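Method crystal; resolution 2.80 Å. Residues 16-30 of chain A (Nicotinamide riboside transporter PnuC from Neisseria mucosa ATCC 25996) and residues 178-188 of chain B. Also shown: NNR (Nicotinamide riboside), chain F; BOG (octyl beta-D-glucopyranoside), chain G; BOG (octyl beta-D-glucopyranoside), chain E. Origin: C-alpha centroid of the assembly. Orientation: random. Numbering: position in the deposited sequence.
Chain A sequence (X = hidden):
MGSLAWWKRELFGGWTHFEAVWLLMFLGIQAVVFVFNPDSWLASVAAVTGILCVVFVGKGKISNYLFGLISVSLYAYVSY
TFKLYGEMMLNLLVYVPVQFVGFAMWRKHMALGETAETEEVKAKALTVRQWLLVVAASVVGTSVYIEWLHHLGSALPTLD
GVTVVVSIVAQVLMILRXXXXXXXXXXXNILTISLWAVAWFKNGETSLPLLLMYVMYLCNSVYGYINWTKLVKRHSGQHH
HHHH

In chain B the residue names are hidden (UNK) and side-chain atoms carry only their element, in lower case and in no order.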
# COMPACT_ATOMS: atom_id res chain seq x y z
N THR A 16 5.40 -2.47 22.68
CA THR A 16 4.07 -1.89 22.72
C THR A 16 3.03 -2.97 22.36
O THR A 16 3.35 -3.95 21.63
CB THR A 16 3.93 -0.64 21.80
OG1 THR A 16 3.79 -1.03 20.43
CG2 THR A 16 5.13 0.24 21.93
N HIS A 17 1.81 -2.83 22.91
CA HIS A 17 0.70 -3.79 22.63
C HIS A 17 0.48 -3.95 21.12
O HIS A 17 0.36 -5.06 20.62
CB HIS A 17 -0.61 -3.34 23.34
CG HIS A 17 -1.83 -4.14 22.95
ND1 HIS A 17 -2.66 -3.76 21.90
CD2 HIS A 17 -2.37 -5.25 23.48
CE1 HIS A 17 -3.64 -4.64 21.79
NE2 HIS A 17 -3.50 -5.55 22.74
N PHE A 18 0.48 -2.82 20.41
CA PHE A 18 0.46 -2.81 18.97
C PHE A 18 1.53 -3.69 18.32
O PHE A 18 1.21 -4.54 17.52
CB PHE A 18 0.59 -1.40 18.46
CG PHE A 18 0.40 -1.27 17.00
CD1 PHE A 18 -0.87 -1.10 16.46
CD2 PHE A 18 1.48 -1.27 16.17
CE1 PHE A 18 -1.05 -0.95 15.09
CE2 PHE A 18 1.30 -1.12 14.80
CZ PHE A 18 0.03 -0.96 14.26
N GLU A 19 2.81 -3.47 18.66
CA GLU A 19 3.91 -4.27 18.04
C GLU A 19 3.70 -5.72 18.33
O GLU A 19 3.82 -6.56 17.47
CB GLU A 19 5.29 -3.86 18.56
CG GLU A 19 5.72 -2.43 18.28
CD GLU A 19 6.66 -1.87 19.37
OE1 GLU A 19 7.08 -0.71 19.25
OE2 GLU A 19 6.96 -2.58 20.36
N ALA A 20 3.36 -6.00 19.58
CA ALA A 20 3.10 -7.36 19.98
C ALA A 20 2.00 -8.01 19.11
O ALA A 20 2.16 -9.13 18.65
CB ALA A 20 2.73 -7.40 21.46
N VAL A 21 0.90 -7.28 18.88
CA VAL A 21 -0.25 -7.83 18.15
C VAL A 21 0.11 -8.10 16.70
O VAL A 21 -0.17 -9.16 16.18
CB VAL A 21 -1.49 -6.90 18.24
CG1 VAL A 21 -2.38 -7.03 17.02
CG2 VAL A 21 -2.27 -7.20 19.51
N TRP A 22 0.78 -7.15 16.07
CA TRP A 22 1.21 -7.38 14.72
C TRP A 22 2.34 -8.38 14.58
O TRP A 22 2.51 -8.98 13.53
CB TRP A 22 1.57 -6.09 14.08
CG TRP A 22 0.44 -5.39 13.59
CD1 TRP A 22 -0.21 -4.36 14.19
CD2 TRP A 22 -0.23 -5.63 12.36
NE1 TRP A 22 -1.23 -3.94 13.40
CE2 TRP A 22 -1.26 -4.70 12.27
CE3 TRP A 22 -0.03 -6.53 11.32
CZ2 TRP A 22 -2.11 -4.65 11.18
CZ3 TRP A 22 -0.88 -6.49 10.25
CH2 TRP A 22 -1.91 -5.56 10.18
N LEU A 23 3.11 -8.59 15.64
CA LEU A 23 4.14 -9.61 15.58
C LEU A 23 3.54 -10.99 15.66
O LEU A 23 3.78 -11.81 14.78
CB LEU A 23 5.18 -9.42 16.69
CG LEU A 23 6.32 -10.43 16.60
CD1 LEU A 23 7.12 -10.22 15.33
CD2 LEU A 23 7.22 -10.32 17.81
N LEU A 24 2.76 -11.26 16.71
CA LEU A 24 2.18 -12.58 16.91
C LEU A 24 1.36 -12.97 15.72
O LEU A 24 1.34 -14.12 15.35
CB LEU A 24 1.35 -12.66 18.19
CG LEU A 24 2.13 -12.62 19.53
CD1 LEU A 24 1.25 -12.99 20.70
CD2 LEU A 24 3.38 -13.50 19.52
N MSE A 25 0.73 -12.00 15.08
CA MSE A 25 -0.11 -12.29 13.94
C MSE A 25 0.71 -12.55 12.71
O MSE A 25 0.40 -13.44 11.96
CB MSE A 25 -1.09 -11.17 13.69
CG MSE A 25 -2.07 -11.64 12.63
SE MSE A 25 -2.34 -10.18 11.35
CE MSE A 25 -3.25 -9.01 12.63
N PHE A 26 1.76 -11.78 12.51
CA PHE A 26 2.71 -12.06 11.42
C PHE A 26 3.21 -13.52 11.47
O PHE A 26 3.41 -14.15 10.42
CB PHE A 26 3.91 -11.10 11.50
CG PHE A 26 3.73 -9.82 10.74
CD1 PHE A 26 2.76 -9.71 9.74
CD2 PHE A 26 4.58 -8.73 10.98
CE1 PHE A 26 2.61 -8.52 9.03
CE2 PHE A 26 4.44 -7.56 10.26
CZ PHE A 26 3.46 -7.45 9.29
N LEU A 27 3.43 -14.03 12.69
CA LEU A 27 3.89 -15.40 12.87
C LEU A 27 2.74 -16.41 12.66
O LEU A 27 2.92 -17.44 11.97
CB LEU A 27 4.55 -15.57 14.24
CG LEU A 27 5.81 -14.72 14.57
CD1 LEU A 27 6.32 -15.08 15.95
CD2 LEU A 27 6.94 -14.87 13.56
N GLY A 28 1.57 -16.09 13.20
CA GLY A 28 0.35 -16.87 12.96
C GLY A 28 0.07 -17.14 11.50
O GLY A 28 -0.19 -18.27 11.12
N ILE A 29 0.14 -16.10 10.67
CA ILE A 29 -0.22 -16.22 9.25
C ILE A 29 0.82 -17.04 8.50
O ILE A 29 0.50 -17.82 7.60
CB ILE A 29 -0.42 -14.84 8.58
CG1 ILE A 29 -1.53 -14.02 9.29
CG2 ILE A 29 -0.68 -14.97 7.07
CD1 ILE A 29 -2.61 -14.86 9.99
N GLN A 30 2.07 -16.90 8.92
CA GLN A 30 3.14 -17.74 8.44
C GLN A 30 2.96 -19.23 8.87
O GLN A 30 3.14 -20.16 8.04
CB GLN A 30 4.48 -17.18 8.93
CG GLN A 30 5.63 -17.30 7.94
CD GLN A 30 5.26 -16.87 6.51
OE1 GLN A 30 5.01 -17.71 5.65
NE2 GLN A 30 5.30 -15.56 6.25
N UNK B 178 -14.32 -6.82 19.14
CA UNK B 178 -12.91 -6.62 19.44
C UNK B 178 -12.19 -5.81 18.35
O UNK B 178 -12.37 -6.07 17.16
c UNK B 178 -12.23 -7.96 19.66
c UNK B 178 -12.50 -8.52 21.01
c UNK B 178 -13.25 -9.69 21.18
c UNK B 178 -13.03 -9.52 23.58
c UNK B 178 -12.28 -8.35 23.43
o UNK B 178 -13.26 -9.99 24.87
c UNK B 178 -13.52 -10.19 22.46
c UNK B 178 -12.03 -7.86 22.15
N UNK B 179 -11.39 -4.82 18.77
CA UNK B 179 -10.67 -3.94 17.84
C UNK B 179 -9.79 -4.72 16.89
O UNK B 179 -9.68 -4.37 15.71
c UNK B 179 -8.62 -2.44 17.74
c UNK B 179 -6.70 -1.73 20.14
n UNK B 179 -6.47 -1.61 21.44
n UNK B 179 -5.93 -2.54 19.41
c UNK B 179 -8.08 -1.09 18.16
c UNK B 179 -9.81 -2.92 18.57
n UNK B 179 -7.70 -1.05 19.59
N UNK B 180 -9.18 -5.79 17.41
CA UNK B 180 -8.11 -6.50 16.70
C UNK B 180 -8.55 -7.23 15.41
O UNK B 180 -7.71 -7.61 14.60
o UNK B 180 -8.38 -6.54 20.13
o UNK B 180 -6.65 -5.24 20.52
c UNK B 180 -7.39 -7.46 17.65
c UNK B 180 -7.23 -6.14 19.86
c UNK B 180 -6.47 -6.77 18.67
N UNK B 181 -9.85 -7.39 15.22
CA UNK B 181 -10.39 -7.83 13.93
C UNK B 181 -9.72 -7.09 12.76
O UNK B 181 -9.38 -7.68 11.74
n UNK B 181 -14.50 -5.51 14.69
c UNK B 181 -13.67 -5.81 13.71
c UNK B 181 -11.89 -7.59 13.88
c UNK B 181 -12.25 -6.15 14.12
o UNK B 181 -13.99 -5.78 12.51
N UNK B 182 -9.51 -5.79 12.94
CA UNK B 182 -9.02 -4.92 11.87
C UNK B 182 -7.64 -5.27 11.38
O UNK B 182 -7.32 -5.07 10.20
c UNK B 182 -11.29 -2.81 11.06
c UNK B 182 -12.57 -2.44 11.48
n UNK B 182 -12.57 -2.44 12.86
c UNK B 182 -9.10 -3.46 12.28
c UNK B 182 -12.04 -2.58 8.80
c UNK B 182 -13.59 -2.14 10.59
c UNK B 182 -11.03 -2.88 9.68
c UNK B 182 -11.31 -2.80 13.30
c UNK B 182 -13.30 -2.21 9.25
c UNK B 182 -10.49 -3.00 12.24
N UNK B 183 -6.83 -5.82 12.27
CA UNK B 183 -5.53 -6.31 11.90
C UNK B 183 -5.71 -7.49 10.96
O UNK B 183 -5.24 -7.46 9.81
c UNK B 183 -4.74 -6.70 13.13
N UNK B 184 -6.45 -8.50 11.41
CA UNK B 184 -6.84 -9.61 10.55
C UNK B 184 -7.51 -9.15 9.23
O UNK B 184 -7.17 -9.66 8.17
c UNK B 184 -7.12 -11.90 11.80
c UNK B 184 -7.67 -12.29 13.17
c UNK B 184 -7.74 -10.59 11.31
c UNK B 184 -5.61 -11.81 11.85
N UNK B 185 -8.42 -8.17 9.28
CA UNK B 185 -9.07 -7.69 8.05
C UNK B 185 -8.07 -7.19 7.02
O UNK B 185 -8.20 -7.51 5.81
c UNK B 185 -13.07 -10.08 7.36
c UNK B 185 -12.17 -8.22 8.55
c UNK B 185 -14.19 -9.37 9.37
c UNK B 185 -11.96 -6.65 10.13
c UNK B 185 -12.10 -9.10 7.48
c UNK B 185 -13.22 -8.37 9.49
c UNK B 185 -11.38 -7.12 8.98
c UNK B 185 -14.10 -10.21 8.31
c UNK B 185 -10.13 -6.60 8.32
n UNK B 185 -13.08 -7.39 10.43
N UNK B 186 -7.06 -6.42 7.47
CA UNK B 186 -6.06 -5.88 6.55
C UNK B 186 -5.36 -7.01 5.79
O UNK B 186 -5.02 -6.86 4.63
c UNK B 186 -4.97 -5.07 7.27
c UNK B 186 -4.62 -3.27 9.02
c UNK B 186 -3.88 -4.67 6.28
c UNK B 186 -5.55 -3.83 7.94
N UNK B 187 -5.14 -8.15 6.46
CA UNK B 187 -4.48 -9.28 5.82
C UNK B 187 -5.41 -10.00 4.86
O UNK B 187 -4.99 -10.31 3.73
c UNK B 187 -2.69 -9.62 7.56
c UNK B 187 -3.85 -10.27 6.83
c UNK B 187 -3.38 -11.53 6.12
N UNK B 188 -6.67 -10.26 5.28
CA UNK B 188 -7.64 -10.94 4.37
C UNK B 188 -7.89 -10.12 3.13
O UNK B 188 -8.18 -10.67 2.07
c UNK B 188 -9.02 -11.34 4.99
c UNK B 188 -10.02 -10.25 4.82
c UNK B 188 -8.91 -11.74 6.43
O2R NNR F . -18.84 -8.30 8.80
C2R NNR F . -18.27 -8.22 7.37
C3R NNR F . -19.15 -9.04 6.45
O3R NNR F . -19.51 -10.16 7.12
C4R NNR F . -18.22 -9.35 5.28
C5R NNR F . -18.13 -8.09 4.34
O5R NNR F . -17.66 -8.52 3.04
O4R NNR F . -17.06 -9.55 5.84
C1R NNR F . -17.06 -8.73 7.24
N1 NNR F . -16.07 -7.65 7.27
C2 NNR F . -15.06 -7.51 6.32
C6 NNR F . -16.18 -6.72 8.28
C5 NNR F . -15.31 -5.63 8.36
C4 NNR F . -14.33 -5.48 7.42
C3 NNR F . -14.17 -6.40 6.42
C7 NNR F . -13.04 -6.13 5.43
O7 NNR F . -12.57 -7.02 4.78
N7 NNR F . -12.55 -4.77 5.29
C1 BOG G . -3.06 1.79 18.99
O1 BOG G . -2.51 1.80 17.70
C2 BOG G . -2.80 0.46 19.77
O2 BOG G . -3.42 -0.75 19.11
C3 BOG G . -3.24 0.55 21.22
O3 BOG G . -2.69 -0.60 21.96
C4 BOG G . -2.86 1.84 21.92
O4 BOG G . -3.54 1.96 23.18
C5 BOG G . -3.13 3.11 21.08
O5 BOG G . -2.55 3.01 19.73
C6 BOG G . -2.58 4.30 21.77
O6 BOG G . -2.62 5.40 20.87
C1' BOG G . -3.49 1.77 16.60
C2' BOG G . -3.47 3.09 15.75
C3' BOG G . -4.01 2.74 14.38
C4' BOG G . -2.84 2.40 13.42
C5' BOG G . -3.15 1.06 12.67
C6' BOG G . -2.67 1.18 11.20
C7' BOG G . -2.75 -0.21 10.52
C8' BOG G . -1.72 -0.33 9.34
C1 BOG E . 5.24 -8.03 26.44
O1 BOG E . 5.22 -8.26 25.08
C2 BOG E . 5.71 -6.63 26.78
O2 BOG E . 7.05 -6.32 26.20
C3 BOG E . 5.74 -6.51 28.27
O3 BOG E . 6.38 -5.26 28.68
C4 BOG E . 4.35 -6.62 28.82
O4 BOG E . 4.37 -6.61 30.25
C5 BOG E . 3.64 -7.89 28.38
O5 BOG E . 3.87 -8.26 26.96
C6 BOG E . 2.18 -7.65 28.52
O6 BOG E . 1.66 -8.49 29.55
C1' BOG E . 5.22 -9.68 24.72
C2' BOG E . 5.08 -9.78 23.17
C3' BOG E . 5.70 -11.05 22.67
C4' BOG E . 6.72 -10.64 21.58
C5' BOG E . 7.11 -11.87 20.68
C6' BOG E . 7.73 -13.03 21.50
C7' BOG E . 9.15 -13.42 21.01
C8' BOG E . 9.47 -12.80 19.60

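Position 178 carries one carbon and then a six-carbon ring bearing one oxygen, a phenol, and its side chain stays 8.9 Å or more from chain A: Tyr178(B). Position 179 has three carbons, a nitrogen, and a carbon holding two more nitrogens. That guanidinium identifies Arg179(B), whose NH1 lies 3.9 Å from CE1 of His17(A), at the edge of the imidazole; O2 of the chain G glucoside sits over one guanidinium face, 3.1 Å from NH1.

At 180, three carbons end in a fork of two oxygens, a carboxylate, hence Glu180(B). Its OE2 approaches His17(A) CE1 at 3.3 Å, near the ring plane, and lies 3.0 Å from Arg179(B) NH1, a salt bridge of charges only because the oxygen is well out of the guanidinium plane. Position 181 also has three carbons, but the third bears one oxygen and one nitrogen; this amide is Gln181(B), with CA-to-CB pointing away from chain A.

Position 182 shows one carbon followed by fused five- and six-membered rings with a single nitrogen, an indole: Trp182(B). Its end leads away from chain A, and CH2 comes 3.9 Å from C4 of nicotinamide riboside. Position 183 has one carbon, so it is Ala183(B); its CB lies over the face of the Trp22(A) six-membered ring, 4.3 Å from the centroid and 26° off the normal, a CH-pi contact.

Position 184 has four carbons, forked at the second, which is Leu184(B); its CD1 lies 3.6 Å from CG of Met25(A), a selenomethionine. Position 185 repeats the indole pattern, and its side chain stays at least 8.5 Å from the chain A stretch. Trp185(B) places a ring face against the ligand, CZ2 to NNR N1 3.3 Å, while NE1 donates to Gln181(B) OE1 at 2.8 Å.

At 186, four carbons fork at the first, one arm two carbons long: Ile186(B), whose CD1 meets the Trp22(A) edge, 3.6 Å from CZ2. Position 187 has one carbon carrying two, Val187(B); CG2 is 3.8 Å from Met25(A) SE, and CG1 is 4.4 Å from Ile29(A) CG1. The same three-carbon fork at 188 gives Val188(B), out of reach of chain A.

The helices cross at -43° with axes 10.9 Å apart at closest approach, burying 451 Å² between the stretches. No hydrogen bond spans them. The contact rests mainly on apolar packing: Trp22(A) packs on Ala183(B) and Ile186(B), Met25(A) on Leu184(B) and Val187(B), while His17(A), in the first turn of its own helix, meets the Arg179(B)-Glu180(B) pair. On chain B, the indoles of Trp182(B) and Trp185(B) lie near the nicotinamide riboside and do not touch chain A.

Chain B 178-188: YREQWALWIVV
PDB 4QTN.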